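Local coordinates for sensor protein (Shewanella oneidensis, PDB 3LIC), which is a putative membrane-bound histidine kinase whose extracellular PDC-fold domain probably senses a signal outside the cell for a two-component system, at residues L176-G190 with L252-E264. Numbering follows the deposited sequence. Where two conformers were deposited one is given.
Sequences LGIAPSRLVVLDDQG and LKWRVVVMVPKHE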
loop_
_atom_site.group_PDB
_atom_site.type_symbol
_atom_site.label_atom_id
_atom_site.label_comp_id
_atom_site.label_asym_id
_atom_site.label_seq_id
_atom_site.Cartn_x
_atom_site.Cartn_y
_atom_site.Cartn_z
ATOM N N LEU A 176 9.545 6.089 -3.285
ATOM C CA LEU A 176 9.546 7.223 -2.340
ATOM C C LEU A 176 10.902 7.924 -2.245
ATOM O O LEU A 176 10.948 9.088 -1.838
ATOM C CB LEU A 176 9.126 6.782 -0.939
ATOM C CG LEU A 176 7.598 6.878 -0.686
ATOM C CD1 LEU A 176 6.728 6.361 -1.901
ATOM C CD2 LEU A 176 7.254 6.200 0.666
ATOM N N GLY A 177 11.978 7.237 -2.636
ATOM C CA GLY A 177 13.289 7.874 -2.769
ATOM C C GLY A 177 14.010 7.918 -1.421
ATOM O O GLY A 177 14.627 8.901 -1.110
ATOM N N ILE A 178 13.879 6.850 -0.631
ATOM C CA ILE A 178 14.353 6.722 0.718
ATOM C C ILE A 178 14.899 5.282 0.837
ATOM O O ILE A 178 14.278 4.279 0.343
ATOM C CB ILE A 178 13.188 6.889 1.773
ATOM C CG1 ILE A 178 12.409 8.185 1.578
ATOM C CG2 ILE A 178 13.724 7.026 3.156
ATOM C CD1 ILE A 178 13.274 9.509 1.751
ATOM N N ALA A 179 16.043 5.147 1.507
ATOM C CA ALA A 179 16.658 3.849 1.667
ATOM C C ALA A 179 15.713 2.991 2.501
ATOM O O ALA A 179 15.140 3.467 3.434
ATOM C CB ALA A 179 18.020 4.006 2.339
ATOM N N PRO A 180 15.544 1.699 2.154
ATOM C CA PRO A 180 14.602 0.901 2.932
ATOM C C PRO A 180 14.782 1.006 4.458
ATOM O O PRO A 180 13.785 1.061 5.178
ATOM C CB PRO A 180 14.885 -0.553 2.481
ATOM C CG PRO A 180 15.561 -0.441 1.137
ATOM C CD PRO A 180 16.089 0.986 0.981
ATOM N N SER A 181 16.017 0.970 4.965
ATOM C CA SER A 181 16.204 0.949 6.429
ATOM C C SER A 181 15.808 2.283 7.097
ATOM O O SER A 181 15.663 2.350 8.308
ATOM C CB SER A 181 17.656 0.567 6.832
ATOM O OG SER A 181 18.516 1.597 6.397
ATOM N N ARG A 182 15.651 3.345 6.316
ATOM C CA ARG A 182 15.209 4.589 6.899
ATOM C C ARG A 182 13.674 4.916 6.797
ATOM O O ARG A 182 13.297 6.044 7.114
ATOM C CB ARG A 182 15.931 5.709 6.211
ATOM C CG ARG A 182 17.387 5.471 5.982
ATOM C CD ARG A 182 17.925 6.707 5.274
ATOM N NE ARG A 182 19.366 6.685 5.390
ATOM C CZ ARG A 182 20.150 7.743 5.234
ATOM N NH1 ARG A 182 19.631 8.949 4.960
ATOM N NH2 ARG A 182 21.464 7.582 5.347
ATOM N N LEU A 183 12.822 3.968 6.377
ATOM C CA LEU A 183 11.468 4.336 5.991
ATOM C C LEU A 183 10.495 3.575 6.825
ATOM O O LEU A 183 10.624 2.329 6.940
ATOM C CB LEU A 183 11.206 4.004 4.497
ATOM C CG LEU A 183 9.794 4.156 3.944
ATOM C CD1 LEU A 183 9.436 5.650 4.064
ATOM C CD2 LEU A 183 9.648 3.711 2.404
ATOM N N VAL A 184 9.526 4.288 7.412
ATOM C CA VAL A 184 8.345 3.611 7.885
ATOM C C VAL A 184 7.133 4.329 7.265
ATOM O O VAL A 184 7.148 5.545 7.087
ATOM C CB VAL A 184 8.255 3.608 9.455
ATOM C CG1 VAL A 184 6.864 3.162 9.946
ATOM C CG2 VAL A 184 9.259 2.717 10.002
ATOM N N VAL A 185 6.110 3.574 6.899
ATOM C CA VAL A 185 4.846 4.147 6.448
ATOM C C VAL A 185 3.761 3.585 7.351
ATOM O O VAL A 185 3.725 2.378 7.632
ATOM C CB VAL A 185 4.499 3.797 4.963
ATOM C CG1 VAL A 185 3.204 4.554 4.544
ATOM C CG2 VAL A 185 5.607 4.185 4.008
ATOM N N LEU A 186 2.905 4.450 7.834
ATOM C CA LEU A 186 1.836 4.046 8.736
ATOM C C LEU A 186 0.545 4.478 8.052
ATOM O O LEU A 186 0.540 5.488 7.390
ATOM C CB LEU A 186 1.978 4.841 10.016
ATOM C CG LEU A 186 3.240 4.654 10.829
ATOM C CD1 LEU A 186 3.189 5.653 12.050
ATOM C CD2 LEU A 186 3.258 3.182 11.294
ATOM N N ASP A 187 -0.528 3.711 8.170
ATOM C CA ASP A 187 -1.802 4.171 7.715
ATOM C C ASP A 187 -2.369 5.256 8.695
ATOM O O ASP A 187 -1.690 5.712 9.587
ATOM C CB ASP A 187 -2.766 3.006 7.546
ATOM C CG ASP A 187 -3.266 2.459 8.859
ATOM O OD1 ASP A 187 -3.044 3.042 9.932
ATOM O OD2 ASP A 187 -3.906 1.394 8.833
ATOM N N ASP A 188 -3.612 5.661 8.499
ATOM C CA ASP A 188 -4.205 6.752 9.275
ATOM C C ASP A 188 -4.493 6.287 10.699
ATOM O O ASP A 188 -4.665 7.118 11.594
ATOM C CB ASP A 188 -5.506 7.219 8.635
ATOM C CG ASP A 188 -6.430 6.065 8.335
ATOM O OD1 ASP A 188 -6.030 5.157 7.571
ATOM O OD2 ASP A 188 -7.531 6.028 8.893
ATOM N N GLN A 189 -4.503 4.977 10.932
ATOM C CA GLN A 189 -4.765 4.517 12.274
ATOM C C GLN A 189 -3.448 4.238 12.934
ATOM O O GLN A 189 -3.407 3.741 14.045
ATOM C CB GLN A 189 -5.563 3.207 12.265
ATOM C CG GLN A 189 -6.939 3.307 11.618
ATOM C CD GLN A 189 -7.903 4.197 12.435
ATOM O OE1 GLN A 189 -8.757 4.877 11.862
ATOM N NE2 GLN A 189 -7.759 4.198 13.775
ATOM N N GLY A 190 -2.349 4.495 12.245
ATOM C CA GLY A 190 -1.074 4.214 12.885
ATOM C C GLY A 190 -0.618 2.783 12.714
ATOM O O GLY A 190 0.343 2.387 13.316
ATOM N N LEU A 252 -5.602 10.977 2.860
ATOM C CA LEU A 252 -5.529 9.652 3.422
ATOM C C LEU A 252 -5.049 9.678 4.857
ATOM O O LEU A 252 -5.507 8.887 5.682
ATOM C CB LEU A 252 -4.601 8.777 2.553
ATOM C CG LEU A 252 -5.117 8.444 1.144
ATOM C CD1 LEU A 252 -3.925 8.125 0.296
ATOM C CD2 LEU A 252 -6.166 7.281 1.106
ATOM N N LYS A 253 -4.132 10.592 5.157
ATOM C CA LYS A 253 -3.635 10.783 6.516
ATOM C C LYS A 253 -2.774 9.608 6.882
ATOM O O LYS A 253 -2.547 9.323 8.055
ATOM C CB LYS A 253 -4.808 10.893 7.488
ATOM C CG LYS A 253 -5.489 12.225 7.347
ATOM C CD LYS A 253 -6.972 12.010 7.395
ATOM C CE LYS A 253 -7.634 13.316 7.754
ATOM N NZ LYS A 253 -6.818 13.818 8.908
ATOM N N TRP A 254 -2.304 8.884 5.876
ATOM C CA TRP A 254 -1.178 8.034 6.152
ATOM C C TRP A 254 0.008 8.944 6.516
ATOM O O TRP A 254 0.012 10.164 6.144
ATOM C CB TRP A 254 -0.833 7.181 4.944
ATOM C CG TRP A 254 -1.919 6.261 4.535
ATOM C CD1 TRP A 254 -3.246 6.281 4.939
ATOM C CD2 TRP A 254 -1.806 5.189 3.583
ATOM N NE1 TRP A 254 -3.930 5.269 4.304
ATOM C CE2 TRP A 254 -3.072 4.594 3.472
ATOM C CE3 TRP A 254 -0.740 4.656 2.858
ATOM C CZ2 TRP A 254 -3.312 3.527 2.627
ATOM C CZ3 TRP A 254 -0.977 3.594 2.028
ATOM C CH2 TRP A 254 -2.251 3.047 1.909
ATOM N N ARG A 255 0.972 8.331 7.242
ATOM C CA ARG A 255 2.255 8.937 7.614
ATOM C C ARG A 255 3.508 8.312 6.961
ATOM O O ARG A 255 3.643 7.092 6.844
ATOM C CB ARG A 255 2.462 8.881 9.122
ATOM C CG ARG A 255 2.011 10.146 9.894
ATOM C CD ARG A 255 0.505 10.265 9.962
ATOM N NE ARG A 255 -0.175 9.030 10.371
ATOM C CZ ARG A 255 -0.303 8.605 11.623
ATOM N NH1 ARG A 255 0.241 9.282 12.619
ATOM N NH2 ARG A 255 -0.965 7.470 11.869
ATOM N N VAL A 256 4.469 9.155 6.618
ATOM C CA VAL A 256 5.737 8.660 6.190
ATOM C C VAL A 256 6.660 9.086 7.270
ATOM O O VAL A 256 6.630 10.252 7.668
ATOM C CB VAL A 256 6.150 9.314 4.883
ATOM C CG1 VAL A 256 7.634 9.079 4.614
ATOM C CG2 VAL A 256 5.276 8.733 3.734
ATOM N N VAL A 257 7.452 8.148 7.774
ATOM C CA VAL A 257 8.461 8.465 8.773
ATOM C C VAL A 257 9.856 8.236 8.191
ATOM O O VAL A 257 10.150 7.145 7.728
ATOM C CB VAL A 257 8.322 7.542 9.997
ATOM C CG1 VAL A 257 9.356 7.928 11.096
ATOM C CG2 VAL A 257 6.880 7.555 10.520
ATOM N N VAL A 258 10.696 9.263 8.200
ATOM C CA VAL A 258 12.122 9.108 7.838
ATOM C C VAL A 258 12.959 9.187 9.126
ATOM O O VAL A 258 12.815 10.102 9.925
ATOM C CB VAL A 258 12.591 10.232 6.880
ATOM C CG1 VAL A 258 14.089 10.043 6.511
ATOM C CG2 VAL A 258 11.688 10.284 5.606
HETATM N N MSE A 259 13.816 8.214 9.340
HETATM C CA MSE A 259 14.581 8.110 10.579
HETATM C C MSE A 259 15.955 7.614 10.187
HETATM O O MSE A 259 16.060 6.716 9.341
HETATM C CB MSE A 259 13.919 7.129 11.525
HETATM C CG MSE A 259 13.969 5.739 11.034
HETATM SE SE MSE A 259 12.426 4.662 11.645
HETATM C CE MSE A 259 11.353 4.836 10.039
ATOM N N VAL A 260 17.003 8.206 10.774
ATOM C CA VAL A 260 18.383 7.762 10.539
ATOM C C VAL A 260 19.097 7.684 11.897
ATOM O O VAL A 260 18.849 8.502 12.783
ATOM C CB VAL A 260 19.113 8.743 9.596
ATOM C CG1 VAL A 260 20.544 8.242 9.204
ATOM C CG2 VAL A 260 18.256 9.048 8.360
ATOM N N PRO A 261 19.938 6.665 12.100
ATOM C CA PRO A 261 20.589 6.645 13.437
ATOM C C PRO A 261 21.331 7.948 13.679
ATOM O O PRO A 261 21.921 8.509 12.762
ATOM C CB PRO A 261 21.565 5.488 13.359
ATOM C CG PRO A 261 20.904 4.524 12.225
ATOM C CD PRO A 261 20.253 5.481 11.255
ATOM N N LYS A 262 21.245 8.456 14.905
ATOM C CA LYS A 262 21.901 9.704 15.244
ATOM C C LYS A 262 23.434 9.705 15.020
ATOM O O LYS A 262 23.979 10.707 14.545
ATOM C CB LYS A 262 21.590 10.079 16.709
ATOM C CG LYS A 262 22.109 11.448 17.035
ATOM C CD LYS A 262 21.596 11.918 18.392
ATOM C CE LYS A 262 22.492 11.367 19.523
ATOM N NZ LYS A 262 21.977 11.637 20.915
ATOM N N HIS A 263 24.144 8.631 15.395
ATOM C CA HIS A 263 25.620 8.556 15.228
ATOM C C HIS A 263 26.004 8.880 13.797
ATOM O O HIS A 263 26.922 9.661 13.508
ATOM C CB HIS A 263 26.193 7.158 15.646
ATOM C CG HIS A 263 25.587 5.957 14.946
ATOM N ND1 HIS A 263 25.933 5.576 13.660
ATOM C CD2 HIS A 263 24.742 4.993 15.403
ATOM C CE1 HIS A 263 25.296 4.468 13.336
ATOM N NE2 HIS A 263 24.566 4.091 14.373
ATOM N N GLU A 264 25.263 8.235 12.902
ATOM C CA GLU A 264 25.452 8.339 11.462
ATOM C C GLU A 264 25.065 9.732 10.975
ATOM O O GLU A 264 25.774 10.317 10.166
ATOM C CB GLU A 264 24.604 7.266 10.740
ATOM C CG GLU A 264 24.350 7.599 9.297
ATOM C CD GLU A 264 23.497 6.548 8.533
ATOM O OE1 GLU A 264 23.181 5.448 9.072
ATOM O OE2 GLU A 264 23.191 6.849 7.360
HETATM O O HOH W 1 17.191 4.447 9.672
HETATM O O HOH W 2 20.956 5.197 6.877
#
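V184 and V257 form an antiparallel hydrogen-bonded pair: V257 N gives a nearly straight bond to V184 O (2.7 Å, 174°), and V184 N answers to V257 O. L186 and R255 repeat the exchange, and M259 N reaches R182 O. Strands 183-186 and 255-261 thus pair in the antiparallel five-stranded sheet of what is probably the membrane-proximal half of this PDC sensor domain, with 255-261 central. L183, V185, V256 and V258 share one face of the sheet, where V258 touches helix 2-46 and L183 CD1 meets V256 CG1 at 3.9 Å; V184, L186 and V257 pack on the other face.

At one end the R182 chain runs extended from CG to NE, carrying NH2 into a salt bridge with E264 OE2 (2.8 Å), planes 62° apart, while V260 covers one guanidinium face and a water joins NE to OE2. A leucine here would probably leave E264 without its cationic mate. R255 instead bends at chi2 (72°) and chi3, laying its guanidinium edge-on to the D187-G190 turn; NH2 meets D187 O in plane at 3.0 Å, and NH1 binds L224 O. On the opposite side of the sheet, D187 CA makes a CH-pi contact 3.9 Å from the centroid of the W254 five-membered ring.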